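Local coordinates for protein (hdlp (histone deacetylase-like protein)) (Aquifex aeolicus, PDB 1C3P), which is a bacterial homologue of the histone deacetylases and, like its zinc-dependent relatives, probably removes acetyl groups from its substrates, at residues A[205-210]-A[217-222]; A[162-167]-A[252-257]. One frame throughout, in Å; residues are numbered along the deposited sequence.

Contact 1. Residues A[205-210]-A[217-222]; sequences LEEIGE and NLNIPL
L205 and P221 meet where the loop 205-210 folds back along strand 217-222, CB of L205 lying 4.0 Å from CD of the proline ring. CG of L205 is anti to its backbone N (chi1 177°), and with chi2 at 60° CD1 comes to 3.2 Å from N219 O, a buried carbonyl oxygen that has no polar partner. Where E207 faces N219, carboxylate and amide stand almost perpendicular, E207 OE1 3.4 Å from N219 ND2. Q176 binds both groups, and the backbone of 203-204 adds further bonds: G203 N and F204 N donate to the carboxylate, while F204 O accepts from ND2. The I208 side is looser. I208 is exposed and reaches nearest with CG2, 3.3 Å from N217 O, while its CA makes a CA-H...O contact to the same oxygen. Between the backbones a water accepts from N219 N at 2.7 Å and donates to L205 O and to E207 O. Strand 217-222 is outermost in the sheet, paired on one edge with strand 185-192. Here the water takes the place a neighbouring strand's carbonyl could fill, so the loop joins this edge through a water bridge and side-chain packing.

Contact 2. Residues A[162-167]-A[252-257]; sequences ILYIDL and LLQLGT
A first torsion of 96° carries Q254 CG across to D166, whose own CG is turned anti to its backbone N (chi1 -170°), and the glutamine chain then bends so that its amide stacks on the carboxylate with the planes 23° apart. Q254 CG lies 3.2 Å from D166 CG, and the amide carbon CD of Q254 follows at 3.7 Å from D166 OD1. Y164 joins on the same face of the sheet, its OH 3.4 Å from Q254 CB and also hydrogen-bonded to D166 OD2, although the position of that oxygen is less certain. Beneath these groups the two strands run parallel, and four backbone bonds link them in turn: L252 N to L163 O, I165 N to L252 O and Q254 N to I165 O, each 2.9 Å, then L167 N to Q254 O at 3.1 Å. The other face is apolar. CD1 of L253 touches both CG2 of I165 and CD1 of L167, each at 3.8 Å, under helix 272-286. An alanine in place of Q254 would probably leave the D166 carboxylate without its stacked cover and open a gap beside Y164 OH. Q254 also touches the zinc ligand D168, whose N makes a weak hydrogen bond to D166 OD1. D166 and Q254 both pack on H131, a second shell to the active site in which the aspartate, as in related deacetylases, probably helps position that histidine.

Both contacts belong to the parallel sheet of the deacetylase fold, with centres 15 Å apart and nearest atoms about 7 Å apart, so they do not touch. Contact 2 pairs neighbouring strands in the interior of the sheet, whereas contact 1 lies at its margin, and strand 185-192 runs between strands 162-166 and 217-222. Along the chain 162-167 comes first, both segments of contact 1 follow, and 252-257 comes last. This half of the sheet is therefore built outward to its edge before the chain returns to the middle through helix 228-245. The zinc ligands D168, H170 and D258 follow the strands of contact 2, while the side chain of N219 in contact 1 is about 11 Å from those of D168 and H170.

Contact 1. Residues A[205-210]-A[217-222]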
loop_
_atom_site.group_PDB
_atom_site.type_symbol
_atom_site.label_atom_id
_atom_site.label_comp_id
_atom_site.label_asym_id
_atom_site.label_seq_id
_atom_site.Cartn_x
_atom_site.Cartn_y
_atom_site.Cartn_z
ATOM N N LEU A 205 4.233 17.278 8.799
ATOM C CA LEU A 205 5.207 17.860 7.880
ATOM C C LEU A 205 6.574 18.141 8.475
ATOM O O LEU A 205 7.570 18.064 7.770
ATOM C CB LEU A 205 4.632 19.147 7.280
ATOM C CG LEU A 205 5.502 19.978 6.336
ATOM C CD1 LEU A 205 5.900 19.163 5.122
ATOM C CD2 LEU A 205 4.715 21.207 5.929
ATOM N N GLU A 206 6.632 18.434 9.773
ATOM C CA GLU A 206 7.915 18.758 10.403
ATOM C C GLU A 206 8.789 17.549 10.711
ATOM O O GLU A 206 9.920 17.704 11.175
ATOM C CB GLU A 206 7.687 19.558 11.690
ATOM C CG GLU A 206 6.456 20.436 11.633
ATOM C CD GLU A 206 5.191 19.601 11.712
ATOM O OE1 GLU A 206 4.107 20.096 11.350
ATOM O OE2 GLU A 206 5.295 18.436 12.155
ATOM N N GLU A 207 8.272 16.345 10.486
ATOM C CA GLU A 207 9.059 15.135 10.732
ATOM C C GLU A 207 9.909 14.888 9.490
ATOM O O GLU A 207 9.448 14.271 8.522
ATOM C CB GLU A 207 8.123 13.945 10.996
ATOM C CG GLU A 207 7.377 14.048 12.330
ATOM C CD GLU A 207 6.050 13.341 12.294
ATOM O OE1 GLU A 207 5.969 12.257 11.685
ATOM O OE2 GLU A 207 5.091 13.858 12.891
ATOM N N ILE A 208 11.157 15.359 9.519
ATOM C CA ILE A 208 12.028 15.208 8.363
ATOM C C ILE A 208 13.236 14.321 8.618
ATOM O O ILE A 208 14.199 14.344 7.868
ATOM C CB ILE A 208 12.494 16.600 7.838
ATOM C CG1 ILE A 208 11.282 17.479 7.533
ATOM C CG2 ILE A 208 13.294 16.444 6.561
ATOM C CD1 ILE A 208 11.625 18.864 7.042
ATOM N N GLY A 209 13.192 13.524 9.676
ATOM C CA GLY A 209 14.321 12.654 9.925
ATOM C C GLY A 209 15.116 13.090 11.135
ATOM O O GLY A 209 14.778 14.085 11.783
ATOM N N GLU A 210 16.205 12.371 11.387
ATOM C CA GLU A 210 17.047 12.599 12.550
ATOM C C GLU A 210 18.482 12.185 12.220
ATOM O O GLU A 210 18.713 11.246 11.442
ATOM C CB GLU A 210 16.479 11.722 13.665
ATOM C CG GLU A 210 16.953 11.939 15.068
ATOM C CD GLU A 210 16.176 11.048 16.030
ATOM O OE1 GLU A 210 16.228 9.807 15.864
ATOM O OE2 GLU A 210 15.502 11.588 16.936
ATOM N N ASN A 217 13.265 12.318 4.973
ATOM C CA ASN A 217 11.923 11.827 5.235
ATOM C C ASN A 217 11.051 13.023 4.891
ATOM O O ASN A 217 11.332 14.131 5.320
ATOM C CB ASN A 217 11.734 11.436 6.701
ATOM C CG ASN A 217 10.350 10.863 6.969
ATOM O OD1 ASN A 217 9.438 11.558 7.442
ATOM N ND2 ASN A 217 10.179 9.593 6.647
ATOM N N LEU A 218 10.002 12.809 4.109
ATOM C CA LEU A 218 9.155 13.927 3.725
ATOM C C LEU A 218 7.709 13.500 3.792
ATOM O O LEU A 218 7.290 12.621 3.033
ATOM C CB LEU A 218 9.477 14.375 2.289
ATOM C CG LEU A 218 9.068 15.803 1.889
ATOM C CD1 LEU A 218 9.084 15.935 0.375
ATOM C CD2 LEU A 218 7.707 16.137 2.398
ATOM N N ASN A 219 6.960 14.106 4.706
ATOM C CA ASN A 219 5.535 13.823 4.847
ATOM C C ASN A 219 4.750 14.970 4.232
ATOM O O ASN A 219 5.052 16.131 4.483
ATOM C CB ASN A 219 5.111 13.704 6.325
ATOM C CG ASN A 219 5.687 12.486 7.012
ATOM O OD1 ASN A 219 5.815 11.423 6.399
ATOM N ND2 ASN A 219 5.996 12.616 8.307
ATOM N N ILE A 220 3.731 14.645 3.440
ATOM C CA ILE A 220 2.902 15.678 2.817
ATOM C C ILE A 220 1.481 15.427 3.365
ATOM O O ILE A 220 0.698 14.672 2.782
ATOM C CB ILE A 220 2.915 15.522 1.278
ATOM C CG1 ILE A 220 4.353 15.620 0.732
ATOM C CG2 ILE A 220 1.993 16.550 0.651
ATOM C CD1 ILE A 220 4.997 17.002 0.805
ATOM N N PRO A 221 1.123 16.069 4.493
ATOM C CA PRO A 221 -0.205 15.872 5.080
ATOM C C PRO A 221 -1.221 16.650 4.266
ATOM O O PRO A 221 -0.986 17.811 3.958
ATOM C CB PRO A 221 -0.043 16.441 6.505
ATOM C CG PRO A 221 1.479 16.642 6.654
ATOM C CD PRO A 221 1.859 17.063 5.282
ATOM N N LEU A 222 -2.342 16.011 3.923
ATOM C CA LEU A 222 -3.374 16.637 3.107
ATOM C C LEU A 222 -4.737 16.691 3.799
ATOM O O LEU A 222 -5.058 15.844 4.627
ATOM C CB LEU A 222 -3.468 15.901 1.777
ATOM C CG LEU A 222 -2.136 16.033 1.025
ATOM C CD1 LEU A 222 -2.101 15.082 -0.175
ATOM C CD2 LEU A 222 -1.956 17.473 0.582
HETATM O O HOH W 1 8.356 15.706 6.376
#

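Contact 2. Residues A[162-167]-A[252-257]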
loop_
_atom_site.group_PDB
_atom_site.type_symbol
_atom_site.label_atom_id
_atom_site.label_comp_id
_atom_site.label_asym_id
_atom_site.label_seq_id
_atom_site.Cartn_x
_atom_site.Cartn_y
_atom_site.Cartn_z
ATOM N N ILE A 162 18.029 4.273 -1.738
ATOM C CA ILE A 162 16.731 3.669 -2.022
ATOM C C ILE A 162 15.607 4.643 -1.685
ATOM O O ILE A 162 15.598 5.225 -0.622
ATOM C CB ILE A 162 16.600 2.396 -1.176
ATOM C CG1 ILE A 162 17.760 1.463 -1.529
ATOM C CG2 ILE A 162 15.263 1.735 -1.419
ATOM C CD1 ILE A 162 17.965 0.327 -0.578
ATOM N N LEU A 163 14.666 4.821 -2.604
ATOM C CA LEU A 163 13.569 5.743 -2.368
ATOM C C LEU A 163 12.298 4.944 -2.204
ATOM O O LEU A 163 12.069 3.999 -2.943
ATOM C CB LEU A 163 13.422 6.698 -3.564
ATOM C CG LEU A 163 12.158 7.559 -3.679
ATOM C CD1 LEU A 163 12.121 8.561 -2.525
ATOM C CD2 LEU A 163 12.131 8.271 -5.019
ATOM N N TYR A 164 11.491 5.309 -1.218
ATOM C CA TYR A 164 10.202 4.658 -1.003
ATOM C C TYR A 164 9.140 5.751 -1.107
ATOM O O TYR A 164 9.243 6.796 -0.458
ATOM C CB TYR A 164 10.150 4.021 0.379
ATOM C CG TYR A 164 8.805 3.415 0.700
ATOM C CD1 TYR A 164 8.373 2.217 0.119
ATOM C CD2 TYR A 164 7.958 4.058 1.589
ATOM C CE1 TYR A 164 7.105 1.687 0.448
ATOM C CE2 TYR A 164 6.729 3.552 1.912
ATOM C CZ TYR A 164 6.302 2.379 1.354
ATOM O OH TYR A 164 5.065 1.923 1.762
ATOM N N ILE A 165 8.124 5.529 -1.938
ATOM C CA ILE A 165 7.057 6.509 -2.118
ATOM C C ILE A 165 5.755 5.821 -1.709
ATOM O O ILE A 165 5.433 4.741 -2.205
ATOM C CB ILE A 165 6.954 6.963 -3.580
ATOM C CG1 ILE A 165 8.286 7.576 -4.029
ATOM C CG2 ILE A 165 5.797 7.938 -3.737
ATOM C CD1 ILE A 165 8.398 7.764 -5.552
ATOM N N ASP A 166 5.016 6.460 -0.814
ATOM C CA ASP A 166 3.791 5.884 -0.272
ATOM C C ASP A 166 2.558 6.722 -0.622
ATOM O O ASP A 166 2.327 7.800 -0.065
ATOM C CB ASP A 166 3.976 5.742 1.259
ATOM C CG ASP A 166 2.874 4.927 1.920
ATOM O OD1 ASP A 166 1.713 5.379 1.889
ATOM O OD2 ASP A 166 3.181 3.834 2.469
ATOM N N LEU A 167 1.746 6.224 -1.548
ATOM C CA LEU A 167 0.559 6.966 -1.964
ATOM C C LEU A 167 -0.730 6.596 -1.242
ATOM O O LEU A 167 -1.802 7.115 -1.566
ATOM C CB LEU A 167 0.366 6.831 -3.482
ATOM C CG LEU A 167 1.561 7.389 -4.271
ATOM C CD1 LEU A 167 1.234 7.364 -5.755
ATOM C CD2 LEU A 167 1.876 8.828 -3.834
ATOM N N LEU A 252 10.699 2.040 -4.560
ATOM C CA LEU A 252 9.512 1.204 -4.388
ATOM C C LEU A 252 8.362 2.181 -4.203
ATOM O O LEU A 252 8.528 3.251 -3.605
ATOM C CB LEU A 252 9.606 0.294 -3.149
ATOM C CG LEU A 252 10.782 -0.678 -3.126
ATOM C CD1 LEU A 252 11.994 0.031 -2.559
ATOM C CD2 LEU A 252 10.439 -1.869 -2.246
ATOM N N LEU A 253 7.206 1.805 -4.725
ATOM C CA LEU A 253 6.000 2.634 -4.691
ATOM C C LEU A 253 4.849 1.811 -4.141
ATOM O O LEU A 253 4.604 0.706 -4.620
ATOM C CB LEU A 253 5.673 3.078 -6.128
ATOM C CG LEU A 253 4.331 3.716 -6.467
ATOM C CD1 LEU A 253 4.235 5.059 -5.754
ATOM C CD2 LEU A 253 4.226 3.920 -7.996
ATOM N N GLN A 254 4.141 2.342 -3.146
ATOM C CA GLN A 254 3.018 1.610 -2.566
ATOM C C GLN A 254 1.763 2.314 -3.056
ATOM O O GLN A 254 1.648 3.556 -3.055
ATOM C CB GLN A 254 3.135 1.544 -1.021
ATOM C CG GLN A 254 2.379 2.573 -0.225
ATOM C CD GLN A 254 1.062 2.045 0.338
ATOM O OE1 GLN A 254 1.032 1.232 1.285
ATOM N NE2 GLN A 254 -0.038 2.504 -0.241
ATOM N N LEU A 255 0.815 1.495 -3.489
ATOM C CA LEU A 255 -0.400 1.973 -4.113
ATOM C C LEU A 255 -1.710 1.584 -3.469
ATOM O O LEU A 255 -2.567 0.995 -4.139
ATOM C CB LEU A 255 -0.374 1.470 -5.565
ATOM C CG LEU A 255 0.896 1.913 -6.289
ATOM C CD1 LEU A 255 1.174 1.036 -7.491
ATOM C CD2 LEU A 255 0.742 3.377 -6.676
ATOM N N GLY A 256 -1.890 1.905 -2.190
ATOM C CA GLY A 256 -3.154 1.580 -1.547
ATOM C C GLY A 256 -4.286 2.313 -2.256
ATOM O O GLY A 256 -4.084 3.416 -2.770
ATOM N N THR A 257 -5.475 1.712 -2.282
ATOM C CA THR A 257 -6.611 2.334 -2.953
ATOM C C THR A 257 -7.505 3.121 -2.008
ATOM O O THR A 257 -8.535 3.647 -2.422
ATOM C CB THR A 257 -7.480 1.282 -3.702
ATOM O OG1 THR A 257 -8.013 0.335 -2.772
ATOM C CG2 THR A 257 -6.633 0.543 -4.740
#